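Local structure of 23S rRNA (guanine(2535)-N(1))-methyltransferase (1O9G) at residues Leu47-Cys59 with Val163-Pro177. The protein methylates N1 of guanine-2535 in 23S ribosomal RNA with S-adenosylmethionine as donor, conferring resistance to the orthosomycin antibiotic avilamycin. The protein carries 3 engineered substitutions. Residues are numbered along the deposited sequence; the frame is centred on the assembly and turned at random.
Sequences LPGDGPVTLWDPC and VLAGSAPDVVLTDLP
W56 lays its indole against L164, whose CD2 stands 3.7 Å from the centroid of the six-membered ring, a CH-pi contact over one face. P58 CB rests near the rim of the opposite face, V172 CG2 lies 3.8 Å from W56 CE3, and V163 CG1 packs by W56 NE1. Holding CG anti to the backbone N (chi1 -180°) directs this broad, flat ring between strand and helix end, while its one polar atom, NE1, bonds S83 OG.

Beneath it, strands 53-57 and 171-175 pair in parallel: W56 N donates to V171 O, and W56 O accepts L173 N. These are neighbouring central strands, first and fourth in chain order, of the Rossmann-like methyltransferase sheet. On its other face L55 CD1 meets V171 CG1 at 3.7 Å, branched aliphatics suited to packing against helix 64-72 (L55) and helix 33-45 (V171).

At both ends of strand 53-57 a short aspartate brings a carboxylate oxygen to a backbone N-H. D170 OD2 offers its anti lone pair to T54 N (2.9 Å, nearly straight at 176°), and a water links it to T54 OG1. D57 OD1 accepts the T174 OG1 hydroxyl at 2.7 Å on its syn side and C59 N, closing an Asx turn, on its anti side, the donors tilted toward opposite faces of the carboxylate plane.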
ATOM      1  N   LEU A  47     -14.231   8.487   3.859  1.00 17.09           N
ATOM      2  CA  LEU A  47     -15.155   7.997   2.848  1.00 17.81           C
ATOM      3  C   LEU A  47     -16.592   8.237   3.277  1.00 19.36           C
ATOM      4  O   LEU A  47     -16.863   8.257   4.467  1.00 21.14           O
ATOM      5  CB  LEU A  47     -14.945   6.519   2.619  1.00 16.71           C
ATOM      6  CG  LEU A  47     -13.626   6.110   1.992  1.00 16.19           C
ATOM      7  CD1 LEU A  47     -13.499   4.607   2.037  1.00 16.10           C
ATOM      8  CD2 LEU A  47     -13.488   6.549   0.557  1.00 19.57           C
ATOM      9  N   PRO A  48     -17.507   8.414   2.318  1.00 20.45           N
ATOM     10  CA  PRO A  48     -18.935   8.595   2.643  1.00 22.13           C
ATOM     11  C   PRO A  48     -19.546   7.456   3.476  1.00 22.13           C
ATOM     12  O   PRO A  48     -20.337   7.715   4.400  1.00 24.34           O
ATOM     13  CB  PRO A  48     -19.615   8.667   1.264  1.00 23.39           C
ATOM     14  CG  PRO A  48     -18.524   8.954   0.281  1.00 22.67           C
ATOM     15  CD  PRO A  48     -17.247   8.537   0.876  1.00 20.10           C
ATOM     16  N   GLY A  49     -19.181   6.228   3.156  1.00 21.40           N
ATOM     17  CA  GLY A  49     -19.753   5.051   3.807  1.00 22.31           C
ATOM     18  C   GLY A  49     -18.727   4.009   4.178  1.00 22.76           C
ATOM     19  O   GLY A  49     -17.557   4.180   3.871  1.00 21.88           O
ATOM     20  N   ASP A  50     -19.144   2.919   4.815  1.00 25.49           N
ATOM     21  CA  ASP A  50     -18.176   1.887   5.204  1.00 26.30           C
ATOM     22  C   ASP A  50     -18.363   0.526   4.531  1.00 27.17           C
ATOM     23  O   ASP A  50     -17.942  -0.507   5.048  1.00 28.50           O
ATOM     24  CB  ASP A  50     -18.087   1.772   6.727  1.00 29.33           C
ATOM     25  CG  ASP A  50     -19.397   1.402   7.360  1.00 33.84           C
ATOM     26  OD1 ASP A  50     -20.295   0.940   6.622  1.00 37.72           O
ATOM     27  OD2 ASP A  50     -19.650   1.519   8.592  1.00 40.47           O
ATOM     28  N   GLY A  51     -18.923   0.516   3.328  1.00 26.65           N
ATOM     29  CA  GLY A  51     -18.964  -0.716   2.539  1.00 27.80           C
ATOM     30  C   GLY A  51     -17.558  -1.188   2.143  1.00 26.00           C
ATOM     31  O   GLY A  51     -16.563  -0.470   2.349  1.00 24.56           O
ATOM     32  N   PRO A  52     -17.458  -2.379   1.555  1.00 26.68           N
ATOM     33  CA  PRO A  52     -16.146  -2.928   1.174  1.00 25.47           C
ATOM     34  C   PRO A  52     -15.368  -1.971   0.272  1.00 20.96           C
ATOM     35  O   PRO A  52     -15.942  -1.488  -0.722  1.00 22.32           O
ATOM     36  CB  PRO A  52     -16.511  -4.208   0.418  1.00 27.49           C
ATOM     37  CG  PRO A  52     -17.854  -4.572   0.933  1.00 30.71           C
ATOM     38  CD  PRO A  52     -18.561  -3.273   1.173  1.00 29.88           C
ATOM     39  N   VAL A  53     -14.074  -1.761   0.558  1.00 18.66           N
ATOM     40  CA  VAL A  53     -13.249  -0.803  -0.174  1.00 15.45           C
ATOM     41  C   VAL A  53     -12.354  -1.480  -1.221  1.00 13.68           C
ATOM     42  O   VAL A  53     -11.775  -2.556  -0.989  1.00 13.93           O
ATOM     43  CB  VAL A  53     -12.389  -0.008   0.842  1.00 15.72           C
ATOM     44  CG1 VAL A  53     -11.129   0.596   0.275  1.00 18.21           C
ATOM     45  CG2 VAL A  53     -13.271   1.014   1.591  1.00 16.58           C
ATOM     46  N   THR A  54     -12.207  -0.821  -2.371  1.00 12.16           N
ATOM     47  CA  THR A  54     -11.204  -1.160  -3.334  1.00 12.37           C
ATOM     48  C   THR A  54     -10.029  -0.218  -3.124  1.00 11.23           C
ATOM     49  O   THR A  54     -10.187   1.010  -3.161  1.00 12.16           O
ATOM     50  CB  THR A  54     -11.772  -1.029  -4.734  1.00 12.21           C
ATOM     51  OG1 THR A  54     -12.800  -2.029  -4.904  1.00 15.18           O
ATOM     52  CG2 THR A  54     -10.692  -1.260  -5.773  1.00 12.62           C
ATOM     53  N   LEU A  55      -8.865  -0.794  -2.852  1.00 11.08           N
ATOM     54  CA  LEU A  55      -7.635  -0.056  -2.558  1.00 10.96           C
ATOM     55  C   LEU A  55      -6.613  -0.246  -3.675  1.00 10.38           C
ATOM     56  O   LEU A  55      -6.345  -1.374  -4.075  1.00 10.63           O
ATOM     57  CB  LEU A  55      -7.055  -0.567  -1.258  1.00 11.20           C
ATOM     58  CG  LEU A  55      -5.660  -0.115  -0.802  1.00 11.68           C
ATOM     59  CD1 LEU A  55      -5.621   1.321  -0.552  1.00 12.91           C
ATOM     60  CD2 LEU A  55      -5.162  -0.897   0.400  1.00 12.08           C
ATOM     61  N   TRP A  56      -6.035   0.872  -4.140  1.00 10.33           N
ATOM     62  CA  TRP A  56      -5.064   0.879  -5.222  1.00 10.18           C
ATOM     63  C   TRP A  56      -3.773   1.535  -4.732  1.00  9.84           C
ATOM     64  O   TRP A  56      -3.799   2.637  -4.181  1.00 10.75           O
ATOM     65  CB  TRP A  56      -5.634   1.684  -6.373  1.00 10.20           C
ATOM     66  CG  TRP A  56      -4.821   1.834  -7.627  1.00 11.37           C
ATOM     67  CD1 TRP A  56      -3.772   1.080  -8.062  1.00 11.46           C
ATOM     68  CD2 TRP A  56      -5.090   2.789  -8.664  1.00 11.86           C
ATOM     69  NE1 TRP A  56      -3.365   1.516  -9.300  1.00 12.75           N
ATOM     70  CE2 TRP A  56      -4.141   2.569  -9.688  1.00 12.04           C
ATOM     71  CE3 TRP A  56      -5.993   3.846  -8.800  1.00 13.17           C
ATOM     72  CZ2 TRP A  56      -4.095   3.335 -10.838  1.00 13.31           C
ATOM     73  CZ3 TRP A  56      -5.944   4.623  -9.970  1.00 12.62           C
ATOM     74  CH2 TRP A  56      -5.005   4.355 -10.964  1.00 14.94           C
ATOM     75  N   ASP A  57      -2.647   0.868  -5.017  1.00 10.26           N
ATOM     76  CA  ASP A  57      -1.328   1.439  -4.867  1.00 10.17           C
ATOM     77  C   ASP A  57      -0.697   1.514  -6.255  1.00 10.32           C
ATOM     78  O   ASP A  57      -0.262   0.494  -6.804  1.00 10.90           O
ATOM     79  CB  ASP A  57      -0.471   0.615  -3.933  1.00  9.48           C
ATOM     80  CG  ASP A  57       0.843   1.266  -3.630  1.00 11.29           C
ATOM     81  OD1 ASP A  57       1.271   2.186  -4.385  1.00 12.52           O
ATOM     82  OD2 ASP A  57       1.506   0.922  -2.629  1.00 12.74           O
ATOM     83  N   PRO A  58      -0.723   2.708  -6.861  1.00 11.40           N
ATOM     84  CA  PRO A  58      -0.207   2.945  -8.220  1.00 11.88           C
ATOM     85  C   PRO A  58       1.297   3.210  -8.310  1.00 12.80           C
ATOM     86  O   PRO A  58       1.815   3.472  -9.404  1.00 14.88           O
ATOM     87  CB  PRO A  58      -0.971   4.187  -8.670  1.00 13.30           C
ATOM     88  CG  PRO A  58      -1.110   4.991  -7.413  1.00 13.22           C
ATOM     89  CD  PRO A  58      -1.346   3.935  -6.336  1.00 12.39           C
ATOM     90  N   CYS A  59       1.986   3.171  -7.175  1.00 13.07           N
ATOM     91  CA  CYS A  59       3.446   3.205  -7.128  1.00 13.78           C
ATOM     92  C   CYS A  59       3.885   2.139  -6.164  1.00 12.85           C
ATOM     93  O   CYS A  59       4.515   2.396  -5.147  1.00 13.19           O
ATOM     94  CB  CYS A  59       4.008   4.547  -6.701  1.00 15.28           C
ATOM     95  SG  CYS A  59       3.306   5.969  -7.514  1.00 19.95           S
ATOM     96  N   VAL A 163      -5.278  -0.631 -15.961  1.00 18.98           N
ATOM     97  CA  VAL A 163      -4.948  -1.061 -14.606  1.00 18.56           C
ATOM     98  C   VAL A 163      -6.247  -1.336 -13.847  1.00 17.79           C
ATOM     99  O   VAL A 163      -6.330  -2.293 -13.090  1.00 20.60           O
ATOM    100  CB  VAL A 163      -4.126   0.027 -13.856  1.00 18.34           C
ATOM    101  CG1 VAL A 163      -3.888  -0.345 -12.399  1.00 19.26           C
ATOM    102  CG2 VAL A 163      -2.789   0.230 -14.534  1.00 19.71           C
ATOM    103  N   LEU A 164      -7.244  -0.468 -13.992  1.00 16.53           N
ATOM    104  CA  LEU A 164      -8.442  -0.576 -13.159  1.00 16.85           C
ATOM    105  C   LEU A 164      -9.393  -1.688 -13.612  1.00 17.34           C
ATOM    106  O   LEU A 164     -10.122  -2.261 -12.789  1.00 18.47           O
ATOM    107  CB  LEU A 164      -9.134   0.779 -13.071  1.00 17.24           C
ATOM    108  CG  LEU A 164      -8.292   1.843 -12.365  1.00 18.51           C
ATOM    109  CD1 LEU A 164      -9.109   3.070 -12.260  1.00 21.36           C
ATOM    110  CD2 LEU A 164      -7.821   1.397 -10.971  1.00 19.26           C
ATOM    111  N   ALA A 165      -9.371  -1.995 -14.907  1.00 18.74           N
ATOM    112  CA  ALA A 165     -10.202  -3.041 -15.509  1.00 20.08           C
ATOM    113  C   ALA A 165     -11.654  -2.991 -15.003  1.00 21.65           C
ATOM    114  O   ALA A 165     -12.229  -3.999 -14.612  1.00 24.95           O
ATOM    115  CB  ALA A 165      -9.584  -4.403 -15.284  1.00 22.52           C
ATOM    116  N   GLY A 166     -12.231  -1.801 -14.971  1.00 21.48           N
ATOM    117  CA  GLY A 166     -13.614  -1.644 -14.569  1.00 24.58           C
ATOM    118  C   GLY A 166     -13.855  -1.392 -13.097  1.00 25.64           C
ATOM    119  O   GLY A 166     -14.976  -1.086 -12.725  1.00 29.51           O
ATOM    120  N   SER A 167     -12.831  -1.548 -12.260  1.00 23.30           N
ATOM    121  CA  SER A 167     -12.958  -1.219 -10.839  1.00 24.19           C
ATOM    122  C   SER A 167     -12.839   0.284 -10.612  1.00 21.86           C
ATOM    123  O   SER A 167     -12.151   0.994 -11.355  1.00 22.26           O
ATOM    124  CB  SER A 167     -11.870  -1.903 -10.019  1.00 23.77           C
ATOM    125  OG  SER A 167     -11.965  -3.304 -10.115  1.00 30.77           O
ATOM    126  N   ALA A 168     -13.515   0.749  -9.572  1.00 20.94           N
ATOM    127  CA  ALA A 168     -13.499   2.150  -9.151  1.00 19.61           C
ATOM    128  C   ALA A 168     -12.896   2.257  -7.744  1.00 17.22           C
ATOM    129  O   ALA A 168     -13.614   2.145  -6.740  1.00 17.41           O
ATOM    130  CB  ALA A 168     -14.912   2.722  -9.184  1.00 22.59           C
ATOM    131  N   PRO A 169     -11.578   2.431  -7.622  1.00 14.75           N
ATOM    132  CA  PRO A 169     -10.972   2.494  -6.286  1.00 13.91           C
ATOM    133  C   PRO A 169     -11.550   3.583  -5.386  1.00 12.66           C
ATOM    134  O   PRO A 169     -11.743   4.700  -5.832  1.00 14.09           O
ATOM    135  CB  PRO A 169      -9.516   2.740  -6.588  1.00 13.18           C
ATOM    136  CG  PRO A 169      -9.328   2.154  -7.906  1.00 15.06           C
ATOM    137  CD  PRO A 169     -10.555   2.472  -8.673  1.00 14.71           C
ATOM    138  N   ASP A 170     -11.792   3.224  -4.130  1.00 12.50           N
ATOM    139  CA  ASP A 170     -12.221   4.185  -3.126  1.00 12.62           C
ATOM    140  C   ASP A 170     -11.054   4.861  -2.419  1.00 12.12           C
ATOM    141  O   ASP A 170     -11.212   5.941  -1.903  1.00 13.18           O
ATOM    142  CB  ASP A 170     -13.103   3.493  -2.093  1.00 12.72           C
ATOM    143  CG  ASP A 170     -14.175   2.635  -2.734  1.00 13.55           C
ATOM    144  OD1 ASP A 170     -15.146   3.207  -3.272  1.00 15.69           O
ATOM    145  OD2 ASP A 170     -14.077   1.395  -2.821  1.00 15.05           O
ATOM    146  N   VAL A 171      -9.919   4.173  -2.335  1.00 11.55           N
ATOM    147  CA  VAL A 171      -8.733   4.666  -1.662  1.00 11.86           C
ATOM    148  C   VAL A 171      -7.533   4.362  -2.533  1.00 10.88           C
ATOM    149  O   VAL A 171      -7.381   3.235  -3.014  1.00 11.23           O
ATOM    150  CB  VAL A 171      -8.550   4.034  -0.256  1.00 12.22           C
ATOM    151  CG1 VAL A 171      -7.276   4.539   0.426  1.00 12.21           C
ATOM    152  CG2 VAL A 171      -9.778   4.313   0.636  1.00 11.92           C
ATOM    153  N   VAL A 172      -6.709   5.378  -2.731  1.00 11.29           N
ATOM    154  CA  VAL A 172      -5.348   5.220  -3.217  1.00 12.23           C
ATOM    155  C   VAL A 172      -4.440   5.492  -2.019  1.00 13.13           C
ATOM    156  O   VAL A 172      -4.627   6.455  -1.293  1.00 13.43           O
ATOM    157  CB  VAL A 172      -5.047   6.209  -4.323  1.00 14.18           C
ATOM    158  CG1 VAL A 172      -3.512   6.281  -4.580  1.00 14.60           C
ATOM    159  CG2 VAL A 172      -5.820   5.857  -5.560  1.00 16.90           C
ATOM    160  N   LEU A 173      -3.443   4.639  -1.829  1.00 12.35           N
ATOM    161  CA  LEU A 173      -2.482   4.836  -0.741  1.00 12.66           C
ATOM    162  C   LEU A 173      -1.138   4.413  -1.292  1.00 12.82           C
ATOM    163  O   LEU A 173      -0.968   3.286  -1.721  1.00 14.04           O
ATOM    164  CB  LEU A 173      -2.886   4.059   0.509  1.00 13.23           C
ATOM    165  CG  LEU A 173      -2.173   4.369   1.822  1.00 15.00           C
ATOM    166  CD1 LEU A 173      -3.013   3.888   3.008  1.00 16.71           C
ATOM    167  CD2 LEU A 173      -0.795   3.763   1.900  1.00 15.55           C
ATOM    168  N   THR A 174      -0.193   5.349  -1.317  1.00 13.21           N
ATOM    169  CA  THR A 174       1.109   5.065  -1.856  1.00 14.19           C
ATOM    170  C   THR A 174       2.220   5.854  -1.170  1.00 14.77           C
ATOM    171  O   THR A 174       2.027   6.960  -0.719  1.00 14.38           O
ATOM    172  CB  THR A 174       1.080   5.285  -3.376  1.00 15.30           C
ATOM    173  OG1 THR A 174       2.218   4.669  -3.975  1.00 19.13           O
ATOM    174  CG2 THR A 174       1.099   6.771  -3.726  1.00 18.91           C
ATOM    175  N   ASP A 175       3.376   5.218  -1.101  1.00 15.50           N
ATOM    176  CA  ASP A 175       4.611   5.796  -0.635  1.00 16.88           C
ATOM    177  C   ASP A 175       5.342   6.255  -1.878  1.00 17.84           C
ATOM    178  O   ASP A 175       5.597   5.464  -2.797  1.00 20.31           O
ATOM    179  CB  ASP A 175       5.410   4.721   0.122  1.00 17.88           C
ATOM    180  CG  ASP A 175       6.624   5.254   0.833  1.00 19.54           C
ATOM    181  OD1 ASP A 175       6.709   6.465   1.123  1.00 21.53           O
ATOM    182  OD2 ASP A 175       7.578   4.497   1.122  1.00 22.34           O
ATOM    183  N   LEU A 176       5.676   7.530  -1.941  1.00 19.32           N
ATOM    184  CA  LEU A 176       6.168   8.097  -3.194  1.00 21.46           C
ATOM    185  C   LEU A 176       7.508   7.466  -3.558  1.00 22.53           C
ATOM    186  O   LEU A 176       8.326   7.189  -2.678  1.00 22.84           O
ATOM    187  CB  LEU A 176       6.236   9.623  -3.121  1.00 22.94           C
ATOM    188  CG  LEU A 176       4.883  10.339  -3.011  1.00 23.33           C
ATOM    189  CD1 LEU A 176       5.016  11.839  -2.883  1.00 29.02           C
ATOM    190  CD2 LEU A 176       3.963   9.966  -4.186  1.00 24.14           C
ATOM    191  N   PRO A 177       7.704   7.164  -4.841  1.00 26.90           N
ATOM    192  CA  PRO A 177       8.917   6.475  -5.278  1.00 28.47           C
ATOM    193  C   PRO A 177      10.123   7.364  -5.146  1.00 26.95           C
ATOM    194  O   PRO A 177      10.040   8.550  -5.395  1.00 27.38           O
ATOM    195  CB  PRO A 177       8.644   6.133  -6.752  1.00 34.89           C
ATOM    196  CG  PRO A 177       7.451   6.931  -7.165  1.00 36.30           C
ATOM    197  CD  PRO A 177       6.778   7.444  -5.955  1.00 31.10           C
TER
HETATM  198  O   HOH W   1     -15.120  -0.670  -4.120  1.00 22.59           O
HETATM  199  O   HOH W   2       3.626   2.463  -2.303  1.00 15.16           O
HETATM  200  O   HOH W   3       6.819   3.813  -4.392  1.00 28.57           O